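Local coordinates for protein prophage lambdalm01, antigen B (Listeria monocytogenes, PDB 4ACV) that probably acts as a prophage tail termination protein, the kind of ring-forming subunit expected to cap the end of a growing phage tail, at residues P36-E41 with I62-N67; M42-E47 with K57-I62. All coordinates share one frame; numbering follows the deposited sequence.

Interaction 1: P36-E41 with I62-N67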
loop_
_atom_site.group_PDB
_atom_site.type_symbol
_atom_site.label_atom_id
_atom_site.label_comp_id
_atom_site.label_asym_id
_atom_site.label_seq_id
_atom_site.Cartn_x
_atom_site.Cartn_y
_atom_site.Cartn_z
ATOM N N PRO B 36 -15.482 -10.799 26.505
ATOM C CA PRO B 36 -16.422 -9.915 25.809
ATOM C C PRO B 36 -16.251 -8.442 26.207
ATOM O O PRO B 36 -15.945 -8.125 27.352
ATOM C CB PRO B 36 -17.793 -10.462 26.226
ATOM C CG PRO B 36 -17.532 -11.927 26.503
ATOM C CD PRO B 36 -16.139 -11.987 27.080
ATOM N N THR B 37 -16.434 -7.551 25.241
ATOM C CA THR B 37 -16.263 -6.126 25.465
ATOM C C THR B 37 -16.637 -5.355 24.209
ATOM O O THR B 37 -16.632 -5.900 23.094
ATOM C CB THR B 37 -14.810 -5.771 25.873
ATOM O OG1 THR B 37 -14.691 -4.356 26.061
ATOM C CG2 THR B 37 -13.807 -6.215 24.809
ATOM N N THR B 38 -16.970 -4.086 24.395
ATOM C CA THR B 38 -17.245 -3.203 23.274
ATOM C C THR B 38 -16.369 -1.973 23.350
ATOM O O THR B 38 -16.361 -1.262 24.361
ATOM C CB THR B 38 -18.702 -2.779 23.245
ATOM O OG1 THR B 38 -19.526 -3.953 23.305
ATOM C CG2 THR B 38 -18.986 -1.992 21.957
ATOM N N MET B 39 -15.644 -1.729 22.262
ATOM C CA MET B 39 -14.629 -0.691 22.193
ATOM C C MET B 39 -14.812 0.124 20.941
ATOM O O MET B 39 -15.199 -0.401 19.904
ATOM C CB MET B 39 -13.227 -1.319 22.150
ATOM C CG MET B 39 -12.762 -1.925 23.451
ATOM S SD MET B 39 -11.228 -2.854 23.247
ATOM C CE MET B 39 -11.560 -3.687 21.693
ATOM N N ILE B 40 -14.502 1.410 21.034
ATOM C CA ILE B 40 -14.427 2.268 19.853
ATOM C C ILE B 40 -12.972 2.500 19.504
ATOM O O ILE B 40 -12.187 2.938 20.339
ATOM C CB ILE B 40 -15.105 3.635 20.075
ATOM C CG1 ILE B 40 -16.424 3.453 20.827
ATOM C CG2 ILE B 40 -15.325 4.332 18.741
ATOM C CD1 ILE B 40 -17.119 4.745 21.198
ATOM N N GLU B 41 -12.609 2.187 18.269
ATOM C CA GLU B 41 -11.260 2.451 17.800
ATOM C C GLU B 41 -11.255 3.642 16.845
ATOM O O GLU B 41 -11.788 3.563 15.740
ATOM C CB GLU B 41 -10.691 1.230 17.097
ATOM C CG GLU B 41 -9.253 1.408 16.668
ATOM C CD GLU B 41 -8.850 0.444 15.569
ATOM O OE1 GLU B 41 -9.733 -0.224 14.993
ATOM O OE2 GLU B 41 -7.649 0.359 15.275
ATOM N N ILE B 62 -16.252 0.362 15.552
ATOM C CA ILE B 62 -16.752 -0.263 16.764
ATOM C C ILE B 62 -16.349 -1.726 16.785
ATOM O O ILE B 62 -16.664 -2.467 15.855
ATOM C CB ILE B 62 -18.273 -0.166 16.874
ATOM C CG1 ILE B 62 -18.706 1.298 16.849
ATOM C CG2 ILE B 62 -18.749 -0.856 18.147
ATOM C CD1 ILE B 62 -18.156 2.110 18.008
ATOM N N HIS B 63 -15.639 -2.122 17.843
ATOM C CA HIS B 63 -15.238 -3.507 18.050
ATOM C C HIS B 63 -16.130 -4.172 19.082
ATOM O O HIS B 63 -16.095 -3.816 20.251
ATOM C CB HIS B 63 -13.784 -3.586 18.509
ATOM C CG HIS B 63 -12.807 -3.129 17.477
ATOM N ND1 HIS B 63 -12.267 -3.978 16.537
ATOM C CD2 HIS B 63 -12.277 -1.906 17.227
ATOM C CE1 HIS B 63 -11.439 -3.303 15.762
ATOM N NE2 HIS B 63 -11.429 -2.044 16.161
ATOM N N HIS B 64 -16.925 -5.137 18.637
ATOM C CA HIS B 64 -17.860 -5.853 19.504
ATOM C C HIS B 64 -17.442 -7.323 19.654
ATOM O O HIS B 64 -17.647 -8.129 18.743
ATOM C CB HIS B 64 -19.280 -5.741 18.927
ATOM C CG HIS B 64 -20.365 -6.162 19.869
ATOM N ND1 HIS B 64 -20.466 -5.681 21.159
ATOM C CD2 HIS B 64 -21.422 -6.995 19.698
ATOM C CE1 HIS B 64 -21.527 -6.210 21.744
ATOM N NE2 HIS B 64 -22.127 -7.008 20.878
ATOM N N TYR B 65 -16.841 -7.657 20.797
ATOM C CA TYR B 65 -16.447 -9.038 21.104
ATOM C C TYR B 65 -17.471 -9.715 21.998
ATOM O O TYR B 65 -17.831 -9.190 23.045
ATOM C CB TYR B 65 -15.103 -9.085 21.829
ATOM C CG TYR B 65 -13.926 -8.592 21.042
ATOM C CD1 TYR B 65 -13.648 -7.234 20.953
ATOM C CD2 TYR B 65 -13.068 -9.485 20.408
ATOM C CE1 TYR B 65 -12.548 -6.773 20.238
ATOM C CE2 TYR B 65 -11.970 -9.037 19.695
ATOM C CZ TYR B 65 -11.713 -7.677 19.614
ATOM O OH TYR B 65 -10.619 -7.215 18.910
ATOM N N THR B 66 -17.908 -10.899 21.601
ATOM C CA THR B 66 -18.897 -11.642 22.362
ATOM C C THR B 66 -18.535 -13.118 22.354
ATOM O O THR B 66 -17.779 -13.574 21.497
ATOM C CB THR B 66 -20.281 -11.484 21.739
ATOM O OG1 THR B 66 -20.171 -11.660 20.324
ATOM C CG2 THR B 66 -20.830 -10.103 22.021
ATOM N N ASN B 67 -19.075 -13.856 23.313
ATOM C CA ASN B 67 -18.869 -15.301 23.387
ATOM C C ASN B 67 -19.381 -16.052 22.156
ATOM O O ASN B 67 -18.935 -17.162 21.859
ATOM C CB ASN B 67 -19.552 -15.851 24.632
ATOM C CG ASN B 67 -18.818 -15.493 25.890
ATOM O OD1 ASN B 67 -19.416 -15.371 26.958
ATOM N ND2 ASN B 67 -17.506 -15.316 25.774
#
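In Glu41, which meets His63 across the strands, CG is anti to the backbone N (chi1 -176°), and the chain, extended beyond CG, carries the carboxylate on to the imidazole; CG of His63 lies anti to its own carbonyl carbon (chi1 -66°). His63 NE2 donates to Glu41 OE1 over 2.7 Å in a nearly straight bond (170°). The oxygen lies in the imidazole plane, but the donor approaches it from above the carboxylate plane. Since His63 ND1 is also bonded, to His112 of strand 110-122, both ring nitrogens are engaged; the acid would tend to stabilise a positively charged imidazole.

These residues belong to the antiparallel hairpin of strands 37-48 and 55-66. Thr37 with Tyr65 and Met39 with His63 form hydrogen-bonded pairs, and His63 N reaches Met39 O at 2.7 Å. On the sheet face that carries His63, the flexible, unbranched chain of Met39 bends to set its CE 3.6 Å from Tyr65 CE1, an apolar contact.

The other face mixes polar and apolar pairs. Thr38 OG1 and His64 ND1 share a hydrogen bond of 2.9 Å, with His64 NE2 held by Asp70. Ile62 CD1 packs 3.6 Å from Ile40 CG1 and is also close to CG2, the two β-branched side chains lying side by side, as suits a buried strand position. Ile77 of helix 71-82 touches Thr38 and Ile62.

Interaction 2: M42-E47 with K57-I62; sequences MIDQEE and KYRFAI
This contact is an antiparallel strand pairing interrupted by a classic β bulge, in the part of the 37-48/55-66 hairpin nearer its turn. Ile43 and Asp44 both face Arg59: Ile43 N bonds to Arg59 O at 2.9 Å, and Asp44 N makes a weak second bond to the same oxygen. The register thus slips by one residue between the Met42-Phe60 and Asp44-Arg59 pairs. Arg59 N returns a bond to Asp44 O at 3.0 Å, closing the bulge; regular pairing follows at Gln45-Tyr58 and Glu46-Lys57.

Asp44 CG lies between its backbone N and carbonyl carbon (chi1 66°), which turns the carboxylate toward Arg59. A salt bridge of 2.6 Å joins Asp44 OD1 to Arg59 NH1, although as a hydrogen bond it is weak, bent to 136°. The carboxylate and guanidinium planes stand 77° apart. The arginine has donors enough for a second acid, and its NE pairs with Glu118.

On the opposite face, Gln45 CG sits over the Tyr58 ring in a CH-pi contact, 3.9 Å from the centroid, so the methylene part of a polar residue serves as an apolar surface. Met42 CE lies 3.9 Å from Phe60 CB.

Helix 6-19 packs on this face, with Phe6 touching Met42 and Gln45 and Val9 touching Tyr58. Strand 110-122 borders strand 55-66, while Asp44 and Gln45 pair with a strand of another subunit, continuing the sheet across the interface.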
loop_
_atom_site.group_PDB
_atom_site.type_symbol
_atom_site.label_atom_id
_atom_site.label_comp_id
_atom_site.label_asym_id
_atom_site.label_seq_id
_atom_site.Cartn_x
_atom_site.Cartn_y
_atom_site.Cartn_z
ATOM N N MET B 42 -10.653 4.745 17.275
ATOM C CA MET B 42 -10.486 5.898 16.407
ATOM C C MET B 42 -9.425 5.572 15.368
ATOM O O MET B 42 -8.447 4.897 15.658
ATOM C CB MET B 42 -10.096 7.136 17.224
ATOM C CG MET B 42 -10.017 8.449 16.442
ATOM S SD MET B 42 -11.587 9.133 15.787
ATOM C CE MET B 42 -12.699 8.799 17.113
ATOM N N ILE B 43 -9.630 6.031 14.145
ATOM C CA ILE B 43 -8.710 5.702 13.061
ATOM C C ILE B 43 -8.029 6.950 12.480
ATOM O O ILE B 43 -6.816 7.088 12.564
ATOM C CB ILE B 43 -9.434 4.918 11.957
ATOM C CG1 ILE B 43 -10.000 3.609 12.533
ATOM C CG2 ILE B 43 -8.503 4.665 10.780
ATOM C CD1 ILE B 43 -11.167 3.055 11.730
ATOM N N ASP B 44 -8.810 7.862 11.907
ATOM C CA ASP B 44 -8.224 9.035 11.276
ATOM C C ASP B 44 -9.203 10.201 11.139
ATOM O O ASP B 44 -10.350 10.098 11.545
ATOM C CB ASP B 44 -7.558 8.672 9.931
ATOM C CG ASP B 44 -8.558 8.214 8.856
ATOM O OD1 ASP B 44 -9.782 8.391 9.030
ATOM O OD2 ASP B 44 -8.110 7.679 7.818
ATOM N N GLN B 45 -8.734 11.307 10.579
ATOM C CA GLN B 45 -9.513 12.533 10.505
ATOM C C GLN B 45 -8.963 13.356 9.349
ATOM O O GLN B 45 -7.749 13.434 9.170
ATOM C CB GLN B 45 -9.406 13.290 11.835
ATOM C CG GLN B 45 -10.271 14.533 11.990
ATOM C CD GLN B 45 -10.051 15.211 13.354
ATOM O OE1 GLN B 45 -9.548 14.591 14.289
ATOM N NE2 GLN B 45 -10.425 16.478 13.462
ATOM N N GLU B 46 -9.855 13.957 8.567
ATOM C CA GLU B 46 -9.473 14.711 7.367
ATOM C C GLU B 46 -10.414 15.886 7.137
ATOM O O GLU B 46 -11.610 15.803 7.427
ATOM C CB GLU B 46 -9.543 13.811 6.122
ATOM C CG GLU B 46 -8.592 12.627 6.124
ATOM C CD GLU B 46 -7.132 13.048 5.996
ATOM O OE1 GLU B 46 -6.875 14.218 5.622
ATOM O OE2 GLU B 46 -6.243 12.209 6.270
ATOM N N GLU B 47 -9.901 16.970 6.578
ATOM C CA GLU B 47 -10.802 18.019 6.121
ATOM C C GLU B 47 -11.609 17.577 4.896
ATOM O O GLU B 47 -11.171 16.760 4.096
ATOM C CB GLU B 47 -10.046 19.310 5.849
ATOM C CG GLU B 47 -9.386 19.866 7.096
ATOM C CD GLU B 47 -9.142 21.350 6.996
ATOM O OE1 GLU B 47 -8.739 21.812 5.906
ATOM O OE2 GLU B 47 -9.370 22.052 8.005
ATOM N N LYS B 57 -14.131 15.022 8.214
ATOM C CA LYS B 57 -14.524 13.621 8.321
ATOM C C LYS B 57 -13.711 12.929 9.390
ATOM O O LYS B 57 -12.488 13.015 9.398
ATOM C CB LYS B 57 -14.324 12.881 6.999
ATOM C CG LYS B 57 -15.268 13.296 5.895
ATOM C CD LYS B 57 -15.036 12.483 4.629
ATOM C CE LYS B 57 -16.039 12.851 3.539
ATOM N NZ LYS B 57 -16.074 11.827 2.450
ATOM N N TYR B 58 -14.396 12.232 10.285
ATOM C CA TYR B 58 -13.729 11.390 11.264
ATOM C C TYR B 58 -14.091 9.933 11.007
ATOM O O TYR B 58 -15.260 9.589 10.768
ATOM C CB TYR B 58 -14.157 11.750 12.691
ATOM C CG TYR B 58 -13.961 13.194 13.121
ATOM C CD1 TYR B 58 -14.691 14.229 12.544
ATOM C CD2 TYR B 58 -13.089 13.515 14.154
ATOM C CE1 TYR B 58 -14.529 15.551 12.962
ATOM C CE2 TYR B 58 -12.933 14.827 14.585
ATOM C CZ TYR B 58 -13.653 15.837 13.985
ATOM O OH TYR B 58 -13.481 17.133 14.417
ATOM N N ARG B 59 -13.086 9.070 11.079
ATOM C CA ARG B 59 -13.303 7.641 10.930
ATOM C C ARG B 59 -12.960 6.880 12.209
ATOM O O ARG B 59 -11.942 7.123 12.854
ATOM C CB ARG B 59 -12.528 7.095 9.739
ATOM C CG ARG B 59 -13.012 7.664 8.417
ATOM C CD ARG B 59 -12.213 7.185 7.196
ATOM N NE ARG B 59 -12.316 8.202 6.153
ATOM C CZ ARG B 59 -11.374 9.103 5.873
ATOM N NH1 ARG B 59 -10.211 9.091 6.520
ATOM N NH2 ARG B 59 -11.585 10.005 4.923
ATOM N N PHE B 60 -13.832 5.961 12.578
ATOM C CA PHE B 60 -13.587 5.135 13.744
ATOM C C PHE B 60 -14.309 3.818 13.528
ATOM O O PHE B 60 -15.144 3.691 12.626
ATOM C CB PHE B 60 -14.071 5.845 15.015
ATOM C CG PHE B 60 -15.532 6.174 14.995
ATOM C CD1 PHE B 60 -16.478 5.209 15.342
ATOM C CD2 PHE B 60 -15.969 7.434 14.612
ATOM C CE1 PHE B 60 -17.834 5.496 15.319
ATOM C CE2 PHE B 60 -17.327 7.733 14.586
ATOM C CZ PHE B 60 -18.263 6.758 14.947
ATOM N N ALA B 61 -13.982 2.834 14.350
ATOM C CA ALA B 61 -14.596 1.519 14.229
ATOM C C ALA B 61 -15.130 1.063 15.573
ATOM O O ALA B 61 -14.538 1.347 16.620
ATOM C CB ALA B 61 -13.580 0.503 13.687
ATOM N N ILE B 62 -16.252 0.362 15.552
ATOM C CA ILE B 62 -16.752 -0.263 16.764
ATOM C C ILE B 62 -16.349 -1.726 16.785
ATOM O O ILE B 62 -16.664 -2.467 15.855
ATOM C CB ILE B 62 -18.273 -0.166 16.874
ATOM C CG1 ILE B 62 -18.706 1.298 16.849
ATOM C CG2 ILE B 62 -18.749 -0.856 18.147
ATOM C CD1 ILE B 62 -18.156 2.110 18.008
#

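Interactions 1 and 2 are successive parts of one hairpin, both made by strands 37-48 and 55-66, with centres about 17 Å apart. Interaction 2 lies nearer the turn and interaction 1 toward the open end; Ile62 belongs to both. At the join, Glu41 N is 2.7 Å from Ala61 O, a probable hydrogen bond, and Ile40 CG2 packs 3.7 Å from Phe60 CD1, continuing the apolar packing on that face. Their surroundings differ: another subunit touches interaction 2, whereas none touches interaction 1, which is bordered by its own chain. Along the hairpin the sheet thus passes from a region bordered by its own chain to one where strand 37-48 pairs with a strand of another subunit.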